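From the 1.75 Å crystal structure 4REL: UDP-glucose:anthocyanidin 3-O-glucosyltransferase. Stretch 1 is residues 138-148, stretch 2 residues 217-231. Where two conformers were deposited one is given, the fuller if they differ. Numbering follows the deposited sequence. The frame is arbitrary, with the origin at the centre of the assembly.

Stretch 1 (138-148) VSCSLSLYFNI
Stretch 2 217-231: LDPPLFVKYMRSKLQ

Two segments of one chain pack side by side here, burying 554 Å² between them. Residues 139-145 have helical phi/psi but close i to i+3 turns, such as Ser141 N to Val138 O at 3.1 Å and Phe146 N to Ser143 O at 3.2 Å. Stretch 2 is a regular helix from Pro220, with i to i+4 bonds such as Met226 N to Phe222 O at 2.9 Å. Both stretches run the same way: CA of Cys140 lies 7.1 Å from CA of Asp218, CA of Ser143 7.0 Å from CA of Met226, and CA of Phe146 8.4 Å from CA of Lys229, so the spacing opens at the last pair.

Asp218, extended at -82/149 with chi1 m, points its CB toward stretch 1 and accepts a short hydrogen bond, Ser139 OG to Asp218 OD1 at 2.6 Å. Ser139 meets it with chi1 p; OD2 is satisfied elsewhere in the structure, so the buried carboxylate is not left unpaired. Pro219, the N-cap residue, lays its CD 3.9 Å from Cys140 SG, a compact apolar contact.

Phe222, chi1 t at 157° and chi2 80°, drives its ring into the first segment. Cys140 covers one face, its CA 4.1 Å from the Phe222 ring centroid, and its SG, chi1 m, sits 4.7 Å from that same centroid. At the ring edge lie Leu142 CB, 4.2 Å from Phe222 CZ, and Ser143 OG, 3.0 Å from Phe222 CD1. Small residues at 140 and 143 thus coexist with a flat, buried aromatic.

One turn on, Tyr225 (chi1 t, chi2 79°) also points toward stretch 1. Its OH accepts from Asn147 ND2 at 3.0 Å, with an angle of 150°. Asn147, chi1 m, uses the same ND2 to reach Ser143 O at 3.0 Å, so one amide nitrogen ties its own turn to the opposing helix.

Met226 starts sideways, but three m torsions (-67°, -55°, -48°) curl its end inward. Its CE lies 4.0 Å from Leu142 CB and 3.7 Å from Phe146 CE2, a flexible thioether filling the space between leucine and phenylalanine.

Lys229 (chi m, m, t, t) lays CB over a face of the Phe146 ring, 4.2 Å from its centroid; Phe146 itself has chi1 m and chi2 -95°. A water donates to Phe146 O at 3.0 Å and accepts weakly from Lys229 NZ at 3.4 Å, so the lysine gives apolar cover through CB and a weak polar link through NZ. Leu230, chi m, t, finishes the contact with CD2 4.1 Å from Phe146 CZ.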

ATOM      1  N   VAL A 138      -5.429  -0.402   0.936  1.00 11.98           N
ATOM      2  CA  VAL A 138      -6.479  -0.068  -0.007  1.00  8.06           C
ATOM      3  C   VAL A 138      -7.554   0.699   0.750  1.00 10.20           C
ATOM      4  O   VAL A 138      -8.077   0.225   1.758  1.00  8.98           O
ATOM      5  CB  VAL A 138      -7.035  -1.332  -0.692  1.00 10.08           C
ATOM      6  CG1 VAL A 138      -8.110  -0.960  -1.710  1.00 12.64           C
ATOM      7  CG2 VAL A 138      -5.895  -2.062  -1.379  1.00 12.84           C
ATOM      8  N   SER A 139      -7.843   1.910   0.288  1.00 10.61           N
ATOM      9  CA  SER A 139      -8.782   2.789   0.981  1.00 12.72           C
ATOM     10  C   SER A 139     -10.112   2.087   1.265  1.00 13.21           C
ATOM     11  O   SER A 139     -10.593   2.082   2.396  1.00 11.89           O
ATOM     12  CB  SER A 139      -9.027   4.054   0.149  1.00 15.97           C
ATOM     13  OG  SER A 139      -9.498   3.711  -1.148  1.00 17.30           O
ATOM     14  N   CYS A 140     -10.675   1.454   0.240  1.00 15.56           N
ATOM     15  CA  CYS A 140     -11.981   0.800   0.357  1.00 14.67           C
ATOM     16  C   CYS A 140     -12.062  -0.316   1.402  1.00 21.58           C
ATOM     17  O   CYS A 140     -13.143  -0.607   1.916  1.00 20.61           O
ATOM     18  CB  CYS A 140     -12.464   0.297  -1.016  1.00 15.24           C
ATOM     19  SG  CYS A 140     -12.807   1.648  -2.168  1.00 20.06           S
ATOM     20  N   SER A 141     -10.933  -0.927   1.743  1.00 14.47           N
ATOM     21  CA  SER A 141     -10.981  -2.052   2.670  1.00 10.21           C
ATOM     22  C   SER A 141     -11.351  -1.612   4.085  1.00 11.19           C
ATOM     23  O   SER A 141     -11.703  -2.439   4.908  1.00 12.59           O
ATOM     24  CB  SER A 141      -9.671  -2.849   2.652  1.00 13.80           C
ATOM     25  OG  SER A 141      -8.636  -2.115   3.260  1.00 14.37           O
ATOM     26  N   LEU A 142     -11.297  -0.308   4.365  1.00 10.48           N
ATOM     27  CA  LEU A 142     -11.723   0.203   5.679  1.00 10.00           C
ATOM     28  C   LEU A 142     -13.120  -0.278   6.064  1.00 13.32           C
ATOM     29  O   LEU A 142     -13.389  -0.569   7.234  1.00 13.88           O
ATOM     30  CB  LEU A 142     -11.709   1.738   5.702  1.00 10.56           C
ATOM     31  CG  LEU A 142     -10.364   2.402   5.960  1.00 14.54           C
ATOM     32  CD1 LEU A 142     -10.480   3.891   5.688  1.00 17.42           C
ATOM     33  CD2 LEU A 142      -9.948   2.132   7.396  1.00 16.56           C
ATOM     34  N   SER A 143     -14.005  -0.367   5.076  0.50 10.55           N
ATOM     35  CA  SER A 143     -15.394  -0.731   5.335  0.50 14.38           C
ATOM     36  C   SER A 143     -15.558  -2.137   5.883  0.50 14.83           C
ATOM     37  O   SER A 143     -16.458  -2.398   6.681  0.50 13.78           O
ATOM     38  CB  SER A 143     -16.236  -0.550   4.075  0.50 13.41           C
ATOM     39  OG  SER A 143     -16.515   0.816   3.889  0.50 16.93           O
ATOM     40  N   LEU A 144     -14.679  -3.036   5.455  1.00 12.73           N
ATOM     41  CA  LEU A 144     -14.754  -4.436   5.858  1.00 14.97           C
ATOM     42  C   LEU A 144     -14.765  -4.611   7.372  1.00 11.59           C
ATOM     43  O   LEU A 144     -15.511  -5.434   7.906  1.00 12.60           O
ATOM     44  CB  LEU A 144     -13.576  -5.219   5.275  1.00 16.75           C
ATOM     45  CG  LEU A 144     -13.375  -5.128   3.767  1.00 20.18           C
ATOM     46  CD1 LEU A 144     -12.096  -5.854   3.371  1.00 17.55           C
ATOM     47  CD2 LEU A 144     -14.572  -5.724   3.057  1.00 19.69           C
ATOM     48  N   TYR A 145     -13.943  -3.823   8.061  1.00  8.42           N
ATOM     49  CA  TYR A 145     -13.715  -4.022   9.489  1.00 12.25           C
ATOM     50  C   TYR A 145     -14.887  -3.595  10.367  1.00 13.39           C
ATOM     51  O   TYR A 145     -14.933  -3.919  11.552  1.00 14.98           O
ATOM     52  CB  TYR A 145     -12.380  -3.371   9.890  1.00 13.02           C
ATOM     53  CG  TYR A 145     -11.268  -4.023   9.103  1.00 11.84           C
ATOM     54  CD1 TYR A 145     -10.846  -5.302   9.421  1.00 18.14           C
ATOM     55  CD2 TYR A 145     -10.715  -3.402   7.989  1.00 14.06           C
ATOM     56  CE1 TYR A 145      -9.869  -5.941   8.684  1.00 24.40           C
ATOM     57  CE2 TYR A 145      -9.726  -4.032   7.244  1.00 18.36           C
ATOM     58  CZ  TYR A 145      -9.309  -5.300   7.603  1.00 24.17           C
ATOM     59  OH  TYR A 145      -8.336  -5.947   6.876  1.00 25.40           O
ATOM     60  N   PHE A 146     -15.853  -2.906   9.768  1.00 12.25           N
ATOM     61  CA  PHE A 146     -17.086  -2.555  10.462  1.00 13.01           C
ATOM     62  C   PHE A 146     -18.231  -3.512  10.163  1.00 10.11           C
ATOM     63  O   PHE A 146     -19.362  -3.304  10.621  1.00 15.99           O
ATOM     64  CB  PHE A 146     -17.485  -1.128  10.106  1.00 14.05           C
ATOM     65  CG  PHE A 146     -16.532  -0.104  10.636  1.00 12.45           C
ATOM     66  CD1 PHE A 146     -16.781   0.522  11.847  1.00 12.60           C
ATOM     67  CD2 PHE A 146     -15.375   0.216   9.939  1.00 17.11           C
ATOM     68  CE1 PHE A 146     -15.899   1.463  12.354  1.00 13.50           C
ATOM     69  CE2 PHE A 146     -14.485   1.151  10.444  1.00 12.08           C
ATOM     70  CZ  PHE A 146     -14.752   1.775  11.648  1.00 13.94           C
ATOM     71  N   ASN A 147     -17.928  -4.581   9.430  1.00 10.47           N
ATOM     72  CA  ASN A 147     -18.962  -5.505   8.971  1.00  9.79           C
ATOM     73  C   ASN A 147     -18.487  -6.955   8.982  1.00 13.11           C
ATOM     74  O   ASN A 147     -18.896  -7.745   8.143  1.00 12.49           O
ATOM     75  CB  ASN A 147     -19.435  -5.121   7.561  1.00 15.63           C
ATOM     76  CG  ASN A 147     -20.118  -3.767   7.523  1.00 15.70           C
ATOM     77  OD1 ASN A 147     -21.317  -3.650   7.799  1.00 12.61           O
ATOM     78  ND2 ASN A 147     -19.361  -2.734   7.178  1.00 12.71           N
ATOM     79  N   ILE A 148     -17.635  -7.300   9.945  1.00 11.86           N
ATOM     80  CA  ILE A 148     -17.031  -8.632   9.972  1.00 12.29           C
ATOM     81  C   ILE A 148     -18.074  -9.752  10.073  1.00 14.26           C
ATOM     82  O   ILE A 148     -17.995 -10.747   9.342  1.00 13.18           O
ATOM     83  CB  ILE A 148     -15.992  -8.760  11.107  1.00 15.33           C
ATOM     84  CG1 ILE A 148     -14.870  -7.744  10.901  1.00 21.06           C
ATOM     85  CG2 ILE A 148     -15.435 -10.186  11.180  1.00 16.20           C
ATOM     86  CD1 ILE A 148     -14.014  -7.519  12.119  1.00 27.84           C
ATOM     87  N   LEU A 217     -11.272   9.584  -5.843  1.00 13.89           N
ATOM     88  CA  LEU A 217     -11.298   8.275  -6.503  1.00 11.72           C
ATOM     89  C   LEU A 217     -12.127   7.230  -5.770  1.00 14.84           C
ATOM     90  O   LEU A 217     -12.468   6.195  -6.340  1.00 20.79           O
ATOM     91  CB  LEU A 217      -9.879   7.726  -6.694  1.00 15.31           C
ATOM     92  CG  LEU A 217      -9.055   8.230  -7.870  1.00 17.22           C
ATOM     93  CD1 LEU A 217      -7.808   7.357  -8.030  1.00 16.82           C
ATOM     94  CD2 LEU A 217      -9.881   8.205  -9.140  1.00 24.41           C
ATOM     95  N   ASP A 218     -12.415   7.471  -4.496  1.00 13.51           N
ATOM     96  CA  ASP A 218     -13.212   6.527  -3.719  1.00 11.42           C
ATOM     97  C   ASP A 218     -14.690   6.767  -3.999  1.00 11.48           C
ATOM     98  O   ASP A 218     -15.097   7.899  -4.276  1.00 14.32           O
ATOM     99  CB  ASP A 218     -12.928   6.679  -2.217  1.00 14.52           C
ATOM    100  CG  ASP A 218     -11.641   6.001  -1.787  1.00 18.34           C
ATOM    101  OD1 ASP A 218     -11.098   5.184  -2.570  1.00 17.04           O
ATOM    102  OD2 ASP A 218     -11.166   6.284  -0.663  1.00 22.60           O
ATOM    103  N   PRO A 219     -15.509   5.704  -3.929  1.00 14.15           N
ATOM    104  CA  PRO A 219     -16.948   5.904  -4.134  1.00 14.26           C
ATOM    105  C   PRO A 219     -17.487   6.852  -3.073  1.00 15.07           C
ATOM    106  O   PRO A 219     -17.202   6.647  -1.887  1.00 11.97           O
ATOM    107  CB  PRO A 219     -17.525   4.507  -3.935  1.00 14.28           C
ATOM    108  CG  PRO A 219     -16.375   3.577  -4.262  1.00 16.10           C
ATOM    109  CD  PRO A 219     -15.160   4.284  -3.744  1.00 16.66           C
ATOM    110  N   PRO A 220     -18.210   7.906  -3.489  1.00 15.13           N
ATOM    111  CA  PRO A 220     -18.701   8.918  -2.545  1.00 14.73           C
ATOM    112  C   PRO A 220     -19.536   8.328  -1.399  1.00 16.44           C
ATOM    113  O   PRO A 220     -19.453   8.828  -0.274  1.00 14.93           O
ATOM    114  CB  PRO A 220     -19.557   9.832  -3.427  1.00 17.20           C
ATOM    115  CG  PRO A 220     -18.971   9.686  -4.793  1.00 24.61           C
ATOM    116  CD  PRO A 220     -18.490   8.265  -4.892  1.00 19.63           C
ATOM    117  N   LEU A 221     -20.320   7.285  -1.670  1.00 14.92           N
ATOM    118  CA  LEU A 221     -21.090   6.629  -0.605  1.00 15.47           C
ATOM    119  C   LEU A 221     -20.206   5.908   0.404  1.00 14.96           C
ATOM    120  O   LEU A 221     -20.510   5.887   1.596  1.00 16.67           O
ATOM    121  CB  LEU A 221     -22.112   5.645  -1.183  1.00 20.26           C
ATOM    122  CG  LEU A 221     -23.537   6.170  -1.297  1.00 34.85           C
ATOM    123  CD1 LEU A 221     -23.594   7.392  -2.201  1.00 39.06           C
ATOM    124  CD2 LEU A 221     -24.465   5.072  -1.801  1.00 34.98           C
ATOM    125  N   PHE A 222     -19.125   5.292  -0.074  1.00 11.85           N
ATOM    126  CA  PHE A 222     -18.156   4.706   0.837  1.00 15.64           C
ATOM    127  C   PHE A 222     -17.568   5.794   1.733  1.00 10.17           C
ATOM    128  O   PHE A 222     -17.403   5.591   2.941  1.00 11.70           O
ATOM    129  CB  PHE A 222     -17.040   3.966   0.080  1.00 14.36           C
ATOM    130  CG  PHE A 222     -15.774   3.828   0.869  1.00 11.31           C
ATOM    131  CD1 PHE A 222     -15.639   2.838   1.829  1.00 12.55           C
ATOM    132  CD2 PHE A 222     -14.710   4.702   0.658  1.00 12.92           C
ATOM    133  CE1 PHE A 222     -14.453   2.728   2.576  1.00 14.33           C
ATOM    134  CE2 PHE A 222     -13.542   4.593   1.392  1.00 14.74           C
ATOM    135  CZ  PHE A 222     -13.416   3.607   2.351  1.00 15.58           C
ATOM    136  N   VAL A 223     -17.249   6.947   1.147  1.00  9.84           N
ATOM    137  CA  VAL A 223     -16.636   8.019   1.914  1.00 11.47           C
ATOM    138  C   VAL A 223     -17.619   8.493   2.971  1.00 14.47           C
ATOM    139  O   VAL A 223     -17.245   8.651   4.131  1.00 11.48           O
ATOM    140  CB  VAL A 223     -16.191   9.190   1.019  1.00 12.55           C
ATOM    141  CG1 VAL A 223     -15.674  10.349   1.864  1.00 19.15           C
ATOM    142  CG2 VAL A 223     -15.119   8.721   0.029  1.00 10.64           C
ATOM    143  N   LYS A 224     -18.881   8.681   2.577  1.00 13.18           N
ATOM    144  CA  LYS A 224     -19.916   9.082   3.533  1.00 15.35           C
ATOM    145  C   LYS A 224     -20.099   8.043   4.627  1.00 15.55           C
ATOM    146  O   LYS A 224     -20.214   8.389   5.796  1.00 15.72           O
ATOM    147  CB  LYS A 224     -21.256   9.345   2.839  1.00 19.68           C
ATOM    148  CG  LYS A 224     -21.295  10.649   2.077  1.00 20.14           C
ATOM    149  CD  LYS A 224     -22.709  10.949   1.602  1.00 33.01           C
ATOM    150  CE  LYS A 224     -22.785  12.325   0.961  1.00 39.90           C
ATOM    151  NZ  LYS A 224     -24.182  12.687   0.594  1.00 42.16           N
ATOM    152  N   TYR A 225     -20.118   6.771   4.246  1.00 13.04           N
ATOM    153  CA  TYR A 225     -20.220   5.702   5.233  1.00 15.70           C
ATOM    154  C   TYR A 225     -19.084   5.770   6.261  1.00 14.08           C
ATOM    155  O   TYR A 225     -19.323   5.676   7.467  1.00 13.23           O
ATOM    156  CB  TYR A 225     -20.254   4.331   4.545  1.00 13.81           C
ATOM    157  CG  TYR A 225     -20.304   3.158   5.501  1.00 15.48           C
ATOM    158  CD1 TYR A 225     -21.493   2.792   6.118  1.00 15.55           C
ATOM    159  CD2 TYR A 225     -19.165   2.407   5.771  1.00 16.64           C
ATOM    160  CE1 TYR A 225     -21.545   1.709   6.982  1.00 17.59           C
ATOM    161  CE2 TYR A 225     -19.207   1.323   6.637  1.00 17.38           C
ATOM    162  CZ  TYR A 225     -20.398   0.984   7.237  1.00 16.61           C
ATOM    163  OH  TYR A 225     -20.455  -0.085   8.089  1.00 16.36           O
ATOM    164  N   MET A 226     -17.852   5.947   5.800  1.00 13.32           N
ATOM    165  CA  MET A 226     -16.744   5.984   6.739  1.00 12.39           C
ATOM    166  C   MET A 226     -16.797   7.220   7.621  1.00 10.84           C
ATOM    167  O   MET A 226     -16.427   7.160   8.783  1.00 13.91           O
ATOM    168  CB  MET A 226     -15.394   5.875   6.029  1.00 13.43           C
ATOM    169  CG  MET A 226     -15.158   4.520   5.383  1.00 17.68           C
ATOM    170  SD  MET A 226     -15.324   3.137   6.546  1.00 18.69           S
ATOM    171  CE  MET A 226     -14.322   3.769   7.885  1.00 10.69           C
ATOM    172  N   ARG A 227     -17.268   8.341   7.080  1.00 11.24           N
ATOM    173  CA  ARG A 227     -17.398   9.550   7.894  0.50 12.54           C
ATOM    174  C   ARG A 227     -18.379   9.321   9.036  1.00 14.95           C
ATOM    175  O   ARG A 227     -18.227   9.882  10.119  1.00 15.15           O
ATOM    176  CB  ARG A 227     -17.839  10.752   7.053  0.50 14.32           C
ATOM    177  CG  ARG A 227     -16.803  11.198   6.044  0.50 17.80           C
ATOM    178  CD  ARG A 227     -17.116  12.572   5.466  0.50 18.67           C
ATOM    179  NE  ARG A 227     -16.281  12.847   4.300  0.50 15.27           N
ATOM    180  CZ  ARG A 227     -14.997  13.187   4.361  0.50 12.04           C
ATOM    181  NH1 ARG A 227     -14.391  13.322   5.536  0.50  9.12           N
ATOM    182  NH2 ARG A 227     -14.323  13.411   3.243  0.50 14.95           N
ATOM    183  N   SER A 228     -19.383   8.490   8.787  1.00 12.96           N
ATOM    184  CA  SER A 228     -20.399   8.208   9.795  1.00 14.06           C
ATOM    185  C   SER A 228     -19.869   7.295  10.904  1.00 15.69           C
ATOM    186  O   SER A 228     -20.476   7.177  11.967  1.00 15.75           O
ATOM    187  CB  SER A 228     -21.638   7.579   9.158  1.00 15.45           C
ATOM    188  OG  SER A 228     -21.442   6.200   8.933  1.00 16.24           O
ATOM    189  N   LYS A 229     -18.731   6.656  10.659  1.00 12.94           N
ATOM    190  CA  LYS A 229     -18.158   5.724  11.630  1.00 12.04           C
ATOM    191  C   LYS A 229     -17.015   6.316  12.438  1.00 12.87           C
ATOM    192  O   LYS A 229     -16.661   5.784  13.489  1.00 15.87           O
ATOM    193  CB  LYS A 229     -17.642   4.470  10.918  1.00 13.39           C
ATOM    194  CG  LYS A 229     -18.741   3.648  10.243  1.00 12.26           C
ATOM    195  CD  LYS A 229     -19.681   3.020  11.274  1.00 17.78           C
ATOM    196  CE  LYS A 229     -20.736   2.151  10.604  1.00 25.19           C
ATOM    197  NZ  LYS A 229     -21.493   1.314  11.592  1.00 25.77           N
ATOM    198  N   LEU A 230     -16.424   7.394  11.932  1.00 13.35           N
ATOM    199  CA  LEU A 230     -15.177   7.917  12.495  1.00  9.48           C
ATOM    200  C   LEU A 230     -15.337   9.328  13.039  1.00 13.50           C
ATOM    201  O   LEU A 230     -16.247  10.054  12.639  1.00 13.23           O
ATOM    202  CB  LEU A 230     -14.071   7.888  11.430  1.00  8.60           C
ATOM    203  CG  LEU A 230     -13.795   6.527  10.777  1.00 11.59           C
ATOM    204  CD1 LEU A 230     -12.904   6.694   9.542  1.00 11.87           C
ATOM    205  CD2 LEU A 230     -13.181   5.527  11.761  1.00 11.83           C
ATOM    206  N   GLN A 231     -14.440   9.727  13.942  1.00 11.61           N
ATOM    207  CA  GLN A 231     -14.470  11.088  14.460  1.00 12.85           C
ATOM    208  C   GLN A 231     -14.124  12.087  13.371  1.00 15.29           C
ATOM    209  O   GLN A 231     -14.698  13.171  13.302  1.00 16.27           O
ATOM    210  CB  GLN A 231     -13.510  11.243  15.646  1.00 16.04           C
ATOM    211  CG  GLN A 231     -13.865  10.353  16.817  1.00 19.89           C
ATOM    212  CD  GLN A 231     -13.006  10.608  18.036  1.00 16.62           C
ATOM    213  OE1 GLN A 231     -12.594  11.744  18.301  1.00 18.76           O
ATOM    214  NE2 GLN A 231     -12.737   9.552  18.796  1.00 12.74           N
TER
HETATM  215  O   HOH W   1     -20.076  -1.505  12.926  1.00 39.04           O